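Local coordinates for protein 3',5'-cyclic-nucleotide phosphodiesterase 1 (Saccharomyces cerevisiae, PDB 4OJV) that binds a pair of zinc ions as a yeast class-II phosphodiesterase of the metallo-hydrolase/oxidoreductase clan, built round two mixed beta-sheets, at residues A[225-230]-A[255-260]; A[276-281]-A[298-303]. One frame throughout, in Å; residues are numbered along the deposited sequence.

Contact 1 of 2, residues A[225-230]-A[255-260]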
ATOM      1  N   SER A 225       3.586   9.058  18.850  1.00 10.58           N
ATOM      2  CA  SER A 225       4.519   8.651  17.826  1.00  9.99           C
ATOM      3  C   SER A 225       5.909   8.545  18.458  1.00 10.79           C
ATOM      4  O   SER A 225       6.041   8.630  19.692  1.00 11.79           O
ATOM      5  CB  SER A 225       4.453   9.648  16.670  1.00 11.29           C
ATOM      6  OG  SER A 225       5.270   9.280  15.572  1.00 11.52           O
ATOM      7  N   THR A 226       6.938   8.338  17.632  1.00 10.23           N
ATOM      8  CA  THR A 226       8.282   8.078  18.135  1.00 10.50           C
ATOM      9  C   THR A 226       9.299   8.777  17.257  1.00 11.14           C
ATOM     10  O   THR A 226       9.139   8.826  16.034  1.00 11.48           O
ATOM     11  CB  THR A 226       8.591   6.562  18.091  1.00 11.80           C
ATOM     12  OG1 THR A 226       7.469   5.814  18.572  1.00 12.39           O
ATOM     13  CG2 THR A 226       9.837   6.195  18.906  1.00 12.03           C
ATOM     14  N   PHE A 227      10.338   9.313  17.896  1.00 10.83           N
ATOM     15  CA  PHE A 227      11.564   9.730  17.226  1.00 11.16           C
ATOM     16  C   PHE A 227      12.644   8.712  17.590  1.00 10.67           C
ATOM     17  O   PHE A 227      12.764   8.315  18.758  1.00 12.51           O
ATOM     18  CB  PHE A 227      12.024  11.083  17.760  1.00 11.97           C
ATOM     19  CG  PHE A 227      11.282  12.291  17.214  1.00 11.43           C
ATOM     20  CD1 PHE A 227      10.114  12.201  16.448  1.00 11.14           C
ATOM     21  CD2 PHE A 227      11.771  13.561  17.516  1.00 12.62           C
ATOM     22  CE1 PHE A 227       9.483  13.352  15.985  1.00 11.74           C
ATOM     23  CE2 PHE A 227      11.141  14.705  17.062  1.00 13.04           C
ATOM     24  CZ  PHE A 227       9.996  14.605  16.295  1.00 12.22           C
ATOM     25  N   TYR A 228      13.419   8.287  16.599  1.00 10.71           N
ATOM     26  CA  TYR A 228      14.537   7.382  16.835  1.00 11.13           C
ATOM     27  C   TYR A 228      15.865   8.056  16.569  1.00 11.62           C
ATOM     28  O   TYR A 228      16.081   8.608  15.487  1.00 12.10           O
ATOM     29  CB  TYR A 228      14.429   6.172  15.911  1.00 10.89           C
ATOM     30  CG  TYR A 228      13.349   5.184  16.273  1.00 10.19           C
ATOM     31  CD1 TYR A 228      13.529   4.280  17.316  1.00 10.63           C
ATOM     32  CD2 TYR A 228      12.151   5.129  15.553  1.00 10.36           C
ATOM     33  CE1 TYR A 228      12.550   3.358  17.643  1.00 10.64           C
ATOM     34  CE2 TYR A 228      11.164   4.212  15.876  1.00 10.54           C
ATOM     35  CZ  TYR A 228      11.370   3.327  16.921  1.00 10.20           C
ATOM     36  OH  TYR A 228      10.417   2.397  17.280  1.00 11.32           O
ATOM     37  N   ILE A 229      16.762   7.986  17.550  1.00 11.67           N
ATOM     38  CA  ILE A 229      18.167   8.339  17.333  1.00 12.16           C
ATOM     39  C   ILE A 229      18.949   7.063  17.047  1.00 10.81           C
ATOM     40  O   ILE A 229      18.863   6.099  17.814  1.00 12.16           O
ATOM     41  CB  ILE A 229      18.805   9.045  18.551  1.00 12.24           C
ATOM     42  CG1 ILE A 229      17.952  10.246  18.984  1.00 13.47           C
ATOM     43  CG2 ILE A 229      20.252   9.444  18.242  1.00 13.85           C
ATOM     44  CD1 ILE A 229      18.432  10.932  20.248  1.00 14.37           C
ATOM     45  N   PHE A 230      19.701   7.059  15.950  1.00 10.46           N
ATOM     46  CA  PHE A 230      20.667   5.994  15.673  1.00 11.36           C
ATOM     47  C   PHE A 230      22.060   6.577  15.792  1.00 11.11           C
ATOM     48  O   PHE A 230      22.374   7.557  15.129  1.00 11.75           O
ATOM     49  CB  PHE A 230      20.447   5.368  14.290  1.00 11.79           C
ATOM     50  CG  PHE A 230      19.130   4.657  14.161  1.00 11.77           C
ATOM     51  CD1 PHE A 230      17.987   5.342  13.752  1.00 11.91           C
ATOM     52  CD2 PHE A 230      19.018   3.312  14.504  1.00 12.51           C
ATOM     53  CE1 PHE A 230      16.770   4.684  13.658  1.00 12.48           C
ATOM     54  CE2 PHE A 230      17.800   2.651  14.412  1.00 13.10           C
ATOM     55  CZ  PHE A 230      16.678   3.347  13.996  1.00 12.15           C
ATOM     56  N   SER A 255       5.930  18.287  27.660  1.00 20.43           N
ATOM     57  CA  SER A 255       6.757  18.896  26.619  1.00 21.03           C
ATOM     58  C   SER A 255       7.721  17.853  26.060  1.00 18.80           C
ATOM     59  O   SER A 255       8.935  17.934  26.256  1.00 20.09           O
ATOM     60  CB  SER A 255       7.527  20.108  27.160  1.00 22.44           C
ATOM     61  OG  SER A 255       6.645  21.110  27.631  1.00 27.40           O
ATOM     62  N   LEU A 256       7.159  16.870  25.361  1.00 17.55           N
ATOM     63  CA  LEU A 256       7.925  15.763  24.799  1.00 16.52           C
ATOM     64  C   LEU A 256       8.993  16.222  23.816  1.00 15.66           C
ATOM     65  O   LEU A 256      10.109  15.704  23.842  1.00 15.50           O
ATOM     66  CB  LEU A 256       6.992  14.744  24.146  1.00 16.47           C
ATOM     67  CG  LEU A 256       6.045  13.976  25.080  1.00 16.38           C
ATOM     68  CD1 LEU A 256       5.113  13.072  24.290  1.00 17.70           C
ATOM     69  CD2 LEU A 256       6.804  13.171  26.127  1.00 18.64           C
ATOM     70  N   LEU A 257       8.667  17.199  22.971  1.00 15.32           N
ATOM     71  CA  LEU A 257       9.653  17.734  22.034  1.00 16.23           C
ATOM     72  C   LEU A 257      10.788  18.479  22.734  1.00 16.26           C
ATOM     73  O   LEU A 257      11.942  18.305  22.371  1.00 16.22           O
ATOM     74  CB  LEU A 257       8.993  18.594  20.955  1.00 15.76           C
ATOM     75  CG  LEU A 257       8.263  17.771  19.885  1.00 15.64           C
ATOM     76  CD1 LEU A 257       7.320  18.647  19.082  1.00 17.55           C
ATOM     77  CD2 LEU A 257       9.236  17.041  18.962  1.00 17.10           C
ATOM     78  N   GLU A 258      10.465  19.291  23.743  1.00 16.86           N
ATOM     79  CA  GLU A 258      11.501  19.952  24.530  1.00 18.52           C
ATOM     80  C   GLU A 258      12.446  18.934  25.169  1.00 17.24           C
ATOM     81  O   GLU A 258      13.660  19.122  25.136  1.00 18.39           O
ATOM     82  CB  GLU A 258      10.883  20.873  25.584  1.00 20.96           C
ATOM     83  CG  GLU A 258      11.876  21.801  26.274  1.00 24.87           C
ATOM     84  CD  GLU A 258      11.190  22.842  27.138  1.00 30.70           C
ATOM     85  OE1 GLU A 258      10.295  22.474  27.934  1.00 34.50           O
ATOM     86  OE2 GLU A 258      11.550  24.032  27.021  1.00 36.43           O
ATOM     87  N   GLU A 259      11.889  17.863  25.735  1.00 16.85           N
ATOM     88  CA  GLU A 259      12.690  16.767  26.282  1.00 18.21           C
ATOM     89  C   GLU A 259      13.616  16.198  25.207  1.00 16.72           C
ATOM     90  O   GLU A 259      14.801  15.961  25.452  1.00 17.04           O
ATOM     91  CB  GLU A 259      11.800  15.650  26.831  1.00 20.69           C
ATOM     92  CG  GLU A 259      10.987  16.013  28.062  1.00 24.10           C
ATOM     93  CD  GLU A 259      10.097  14.876  28.526  1.00 28.00           C
ATOM     94  OE1 GLU A 259      10.450  13.699  28.294  1.00 28.33           O
ATOM     95  OE2 GLU A 259       9.043  15.161  29.129  1.00 33.52           O
ATOM     96  N   PHE A 260      13.073  15.986  24.009  1.00 15.14           N
ATOM     97  CA  PHE A 260      13.862  15.421  22.932  1.00 14.25           C
ATOM     98  C   PHE A 260      15.009  16.341  22.503  1.00 13.79           C
ATOM     99  O   PHE A 260      16.165  15.902  22.437  1.00 14.06           O
ATOM    100  CB  PHE A 260      12.996  15.061  21.724  1.00 13.92           C
ATOM    101  CG  PHE A 260      13.791  14.443  20.617  1.00 12.81           C
ATOM    102  CD1 PHE A 260      14.215  13.120  20.730  1.00 12.79           C
ATOM    103  CD2 PHE A 260      14.189  15.183  19.513  1.00 13.31           C
ATOM    104  CE1 PHE A 260      14.988  12.537  19.739  1.00 12.20           C
ATOM    105  CE2 PHE A 260      14.963  14.609  18.522  1.00 13.40           C
ATOM    106  CZ  PHE A 260      15.365  13.288  18.639  1.00 13.20           C
TER
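Leu257 and Phe260, on the first turn of helix 256-267, pack on Phe227 and Ile229 of strand 222-232. The axes of the short pieces 225-230 and 256-260 run nearly parallel, 4° apart in direction, and approach to 11.0 Å; large apolar side chains suit such a separation. Ser255 takes the N-cap position without a capping bond from its side chain, while the amide of Leu257 is bonded to Asp248. The bond leaving the CA of Leu257 is not aimed at the strand, yet the branched end bends toward it: CD2 lies 3.6 Å from CE2 of Phe227, and the two side chains cross at about a right angle. Glu259, which suits the side of the helix turned from the strand, forms a salt bridge with Lys194. On the helix side Phe260 carries the larger share. With CG anti to the backbone N (chi1 -178°), its ring is held out from the helix and offers a face to the strand. Phe227 enters that face edge-on in a T-shaped stack, the planes standing at 87°. The ring centroids are 4.9 Å apart. CD2 of Phe227 sits 3.4 Å above the Phe260 plane, over the ring's centre. The CB of Phe227 adds a CH-pi contact over the face. CG1 of Ile229 also comes within 3.8 Å of CE1 of Phe260, the two side chains passing in opposite directions. Phe209 on the neighbouring strand makes another edge-to-face pair with Phe260. Between the two inward residues of the strand, Tyr228 points away from the helix, its hydroxyl bonded to the carbonyl of Ile126. A helix packed by its apolar side on the outer face of a beta-sheet is what the alpha-beta-beta-alpha sandwich of the metallo-beta-lactamase fold is built from.

Contact 2 of 2, residues A[276-281]-A[298-303]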
ATOM      1  N   ILE A 276      18.571  14.954  10.169  1.00 11.43           N
ATOM      2  CA  ILE A 276      17.275  14.688  10.778  1.00 11.50           C
ATOM      3  C   ILE A 276      16.249  14.500   9.673  1.00 10.74           C
ATOM      4  O   ILE A 276      16.104  15.373   8.813  1.00 11.16           O
ATOM      5  CB  ILE A 276      16.838  15.779  11.782  1.00 12.60           C
ATOM      6  CG1 ILE A 276      15.439  15.470  12.336  1.00 13.85           C
ATOM      7  CG2 ILE A 276      16.939  17.169  11.185  1.00 16.30           C
ATOM      8  CD1 ILE A 276      15.087  16.151  13.638  1.00 18.28           C
ATOM      9  N   LEU A 277      15.577  13.348   9.695  1.00 10.49           N
ATOM     10  CA  LEU A 277      14.475  13.044   8.784  1.00  9.73           C
ATOM     11  C   LEU A 277      13.178  13.308   9.523  1.00  9.32           C
ATOM     12  O   LEU A 277      12.815  12.560  10.418  1.00 10.00           O
ATOM     13  CB  LEU A 277      14.536  11.592   8.293  1.00 10.72           C
ATOM     14  CG  LEU A 277      15.420  11.283   7.082  1.00 11.72           C
ATOM     15  CD1 LEU A 277      16.890  11.574   7.355  1.00 13.16           C
ATOM     16  CD2 LEU A 277      15.232   9.835   6.643  1.00 13.85           C
ATOM     17  N   VAL A 278      12.503  14.392   9.164  1.00  9.25           N
ATOM     18  CA  VAL A 278      11.365  14.860   9.939  1.00  9.47           C
ATOM     19  C   VAL A 278      10.284  15.370   8.996  1.00 10.37           C
ATOM     20  O   VAL A 278      10.582  15.951   7.947  1.00 10.36           O
ATOM     21  CB  VAL A 278      11.788  15.948  10.967  1.00 10.59           C
ATOM     22  CG1 VAL A 278      12.407  17.152  10.280  1.00 12.11           C
ATOM     23  CG2 VAL A 278      10.616  16.365  11.848  1.00 12.25           C
ATOM     24  N   GLU A 279       9.030  15.190   9.381  1.00 10.50           N
ATOM     25  CA  GLU A 279       7.946  15.571   8.500  1.00 11.02           C
ATOM     26  C   GLU A 279       7.753  17.074   8.348  1.00 11.55           C
ATOM     27  O   GLU A 279       8.047  17.865   9.259  1.00 11.75           O
ATOM     28  CB  GLU A 279       6.622  14.963   8.955  1.00 10.66           C
ATOM     29  CG  GLU A 279       6.047  15.523  10.253  1.00 11.14           C
ATOM     30  CD  GLU A 279       4.531  15.523  10.219  1.00 10.69           C
ATOM     31  OE1 GLU A 279       3.923  14.639  10.854  1.00 11.16           O
ATOM     32  OE2 GLU A 279       3.957  16.400   9.532  1.00 11.05           O
ATOM     33  N   CYS A 280       7.200  17.443   7.196  1.00 12.20           N
ATOM     34  CA  CYS A 280       6.434  18.671   7.089  1.00 11.71           C
ATOM     35  C   CYS A 280       5.276  18.334   6.165  1.00 11.76           C
ATOM     36  O   CYS A 280       5.365  18.500   4.948  1.00 13.06           O
ATOM     37  CB  CYS A 280       7.281  19.833   6.573  1.00 12.19           C
ATOM     38  SG  CYS A 280       6.467  21.424   6.811  1.00 13.15           S
ATOM     39  N   SER A 281       4.193  17.820   6.740  1.00 11.09           N
ATOM     40  CA  SER A 281       3.124  17.264   5.927  1.00 11.55           C
ATOM     41  C   SER A 281       2.442  18.295   5.045  1.00 11.57           C
ATOM     42  O   SER A 281       1.992  17.968   3.946  1.00 11.58           O
ATOM     43  CB  SER A 281       2.065  16.601   6.804  1.00 11.83           C
ATOM     44  OG  SER A 281       2.538  15.421   7.421  1.00 11.58           O
ATOM     45  N   ILE A 298       5.945  26.656   9.630  1.00 14.05           N
ATOM     46  CA  ILE A 298       6.148  27.491  10.808  1.00 16.21           C
ATOM     47  C   ILE A 298       6.388  26.630  12.050  1.00 15.55           C
ATOM     48  O   ILE A 298       7.264  26.931  12.854  1.00 15.75           O
ATOM     49  CB  ILE A 298       5.005  28.522  11.015  1.00 18.38           C
ATOM     50  CG1 ILE A 298       5.302  29.449  12.203  1.00 20.49           C
ATOM     51  CG2 ILE A 298       3.650  27.839  11.168  1.00 19.45           C
ATOM     52  CD1 ILE A 298       6.583  30.246  12.057  1.00 23.27           C
ATOM     53  N   TYR A 299       5.645  25.535  12.187  1.00 15.20           N
ATOM     54  CA  TYR A 299       5.817  24.666  13.342  1.00 15.42           C
ATOM     55  C   TYR A 299       7.143  23.904  13.299  1.00 13.72           C
ATOM     56  O   TYR A 299       7.823  23.765  14.324  1.00 15.03           O
ATOM     57  CB  TYR A 299       4.627  23.723  13.510  1.00 17.39           C
ATOM     58  CG  TYR A 299       3.337  24.470  13.770  1.00 21.58           C
ATOM     59  CD1 TYR A 299       3.100  25.087  15.001  1.00 25.36           C
ATOM     60  CD2 TYR A 299       2.360  24.573  12.783  1.00 24.88           C
ATOM     61  CE1 TYR A 299       1.920  25.780  15.238  1.00 27.65           C
ATOM     62  CE2 TYR A 299       1.177  25.263  13.008  1.00 26.97           C
ATOM     63  CZ  TYR A 299       0.963  25.862  14.234  1.00 29.22           C
ATOM     64  OH  TYR A 299      -0.210  26.542  14.454  1.00 34.89           O
ATOM     65  N   LEU A 300       7.536  23.434  12.116  1.00 12.98           N
ATOM     66  CA  LEU A 300       8.817  22.756  11.998  1.00 13.35           C
ATOM     67  C   LEU A 300       9.971  23.736  12.286  1.00 13.16           C
ATOM     68  O   LEU A 300      10.896  23.414  13.029  1.00 13.94           O
ATOM     69  CB  LEU A 300       8.987  22.089  10.630  1.00 12.80           C
ATOM     70  CG  LEU A 300      10.359  21.429  10.394  1.00 12.75           C
ATOM     71  CD1 LEU A 300      10.737  20.432  11.486  1.00 14.03           C
ATOM     72  CD2 LEU A 300      10.419  20.742   9.040  1.00 13.37           C
ATOM     73  N   ILE A 301       9.917  24.925  11.695  1.00 13.47           N
ATOM     74  CA  ILE A 301      10.954  25.924  11.960  1.00 14.94           C
ATOM     75  C   ILE A 301      10.990  26.307  13.447  1.00 14.77           C
ATOM     76  O   ILE A 301      12.070  26.483  14.011  1.00 15.56           O
ATOM     77  CB  ILE A 301      10.834  27.152  11.023  1.00 15.76           C
ATOM     78  CG1 ILE A 301      11.199  26.775   9.576  1.00 17.50           C
ATOM     79  CG2 ILE A 301      11.697  28.322  11.503  1.00 19.51           C
ATOM     80  CD1 ILE A 301      12.654  26.400   9.343  1.00 20.88           C
ATOM     81  N   ASN A 302       9.830  26.380  14.099  1.00 14.41           N
ATOM     82  CA  ASN A 302       9.813  26.665  15.540  1.00 15.64           C
ATOM     83  C   ASN A 302      10.538  25.587  16.341  1.00 14.78           C
ATOM     84  O   ASN A 302      11.268  25.893  17.289  1.00 15.98           O
ATOM     85  CB  ASN A 302       8.387  26.827  16.071  1.00 18.77           C
ATOM     86  CG  ASN A 302       7.759  28.151  15.680  1.00 21.83           C
ATOM     87  OD1 ASN A 302       8.424  29.042  15.158  1.00 22.21           O
ATOM     88  ND2 ASN A 302       6.464  28.282  15.937  1.00 26.23           N
ATOM     89  N   GLU A 303      10.342  24.324  15.962  1.00 14.77           N
ATOM     90  CA  GLU A 303      11.042  23.222  16.611  1.00 14.85           C
ATOM     91  C   GLU A 303      12.549  23.295  16.394  1.00 14.68           C
ATOM     92  O   GLU A 303      13.325  23.144  17.343  1.00 15.20           O
ATOM     93  CB  GLU A 303      10.480  21.861  16.169  1.00 15.19           C
ATOM     94  CG  GLU A 303       9.040  21.606  16.616  1.00 16.52           C
ATOM     95  CD  GLU A 303       8.833  21.762  18.119  1.00 17.01           C
ATOM     96  OE1 GLU A 303       9.735  21.390  18.900  1.00 17.84           O
ATOM     97  OE2 GLU A 303       7.761  22.261  18.528  1.00 18.86           O
TER
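The backbones of Cys280 and Leu300 come nearest each other where strand 273-279 gives way to a loop, their CA atoms 6.8 Å apart, and no hydrogen bond joins the two segments. On the helix side the contact rests almost wholly on one leucine. Leu300, with CG trans to its backbone N (chi1 176°), extends from helix 297-311 and divides its two methyls between different partners. CD1 meets both methyls of Val278, the nearer, CG1, at 3.9 Å, the two side chains crossing obliquely. CD2 reaches further down the chain, lying 4.1 Å from CB of Cys280 and 3.7 Å from the carbonyl O of Glu279; this buried oxygen has no hydrogen-bonding partner in the model. Short, compact residues such as Val278 and Cys280 let the leucine come close to the strand end. The Glu279 carboxylate serves the loop instead: its OE2 accepts from OG of Ser281 at 2.7 Å, from above the carboxylate plane, and from N of Ser281 at 3.1 Å, on the anti side and from the same face. His294, Leu295 and Val245 bind the same carboxylate, which this network of bonds should keep from turning. Around the contact, strand 273-279 lies between strands 238-242 and 321-325, and Leu344 of helix 336-350 packs against Leu300, while Ile340 of that helix touches Cys280.

In the fold
Contacts 1 and 2 follow one another along the chain, helix 256-267 of the first leading into strand 273-279 of the second, and both attach a helix to the same seven-stranded sheet. Their centres lie 13 Å apart and they touch directly, CB of Leu257 packing 3.5 Å from OE1 of Glu303. They stand differently toward the zinc ions: the side chain of Phe227 in contact 1 is about 11 Å from a bound zinc ion, that of Glu279 in contact 2 about 6 Å. Contact 2 thus adjoins the second shell, where Ser281 bonds to the zinc ligand His326 and Glu279 touches Asp244, which serves both metal sites.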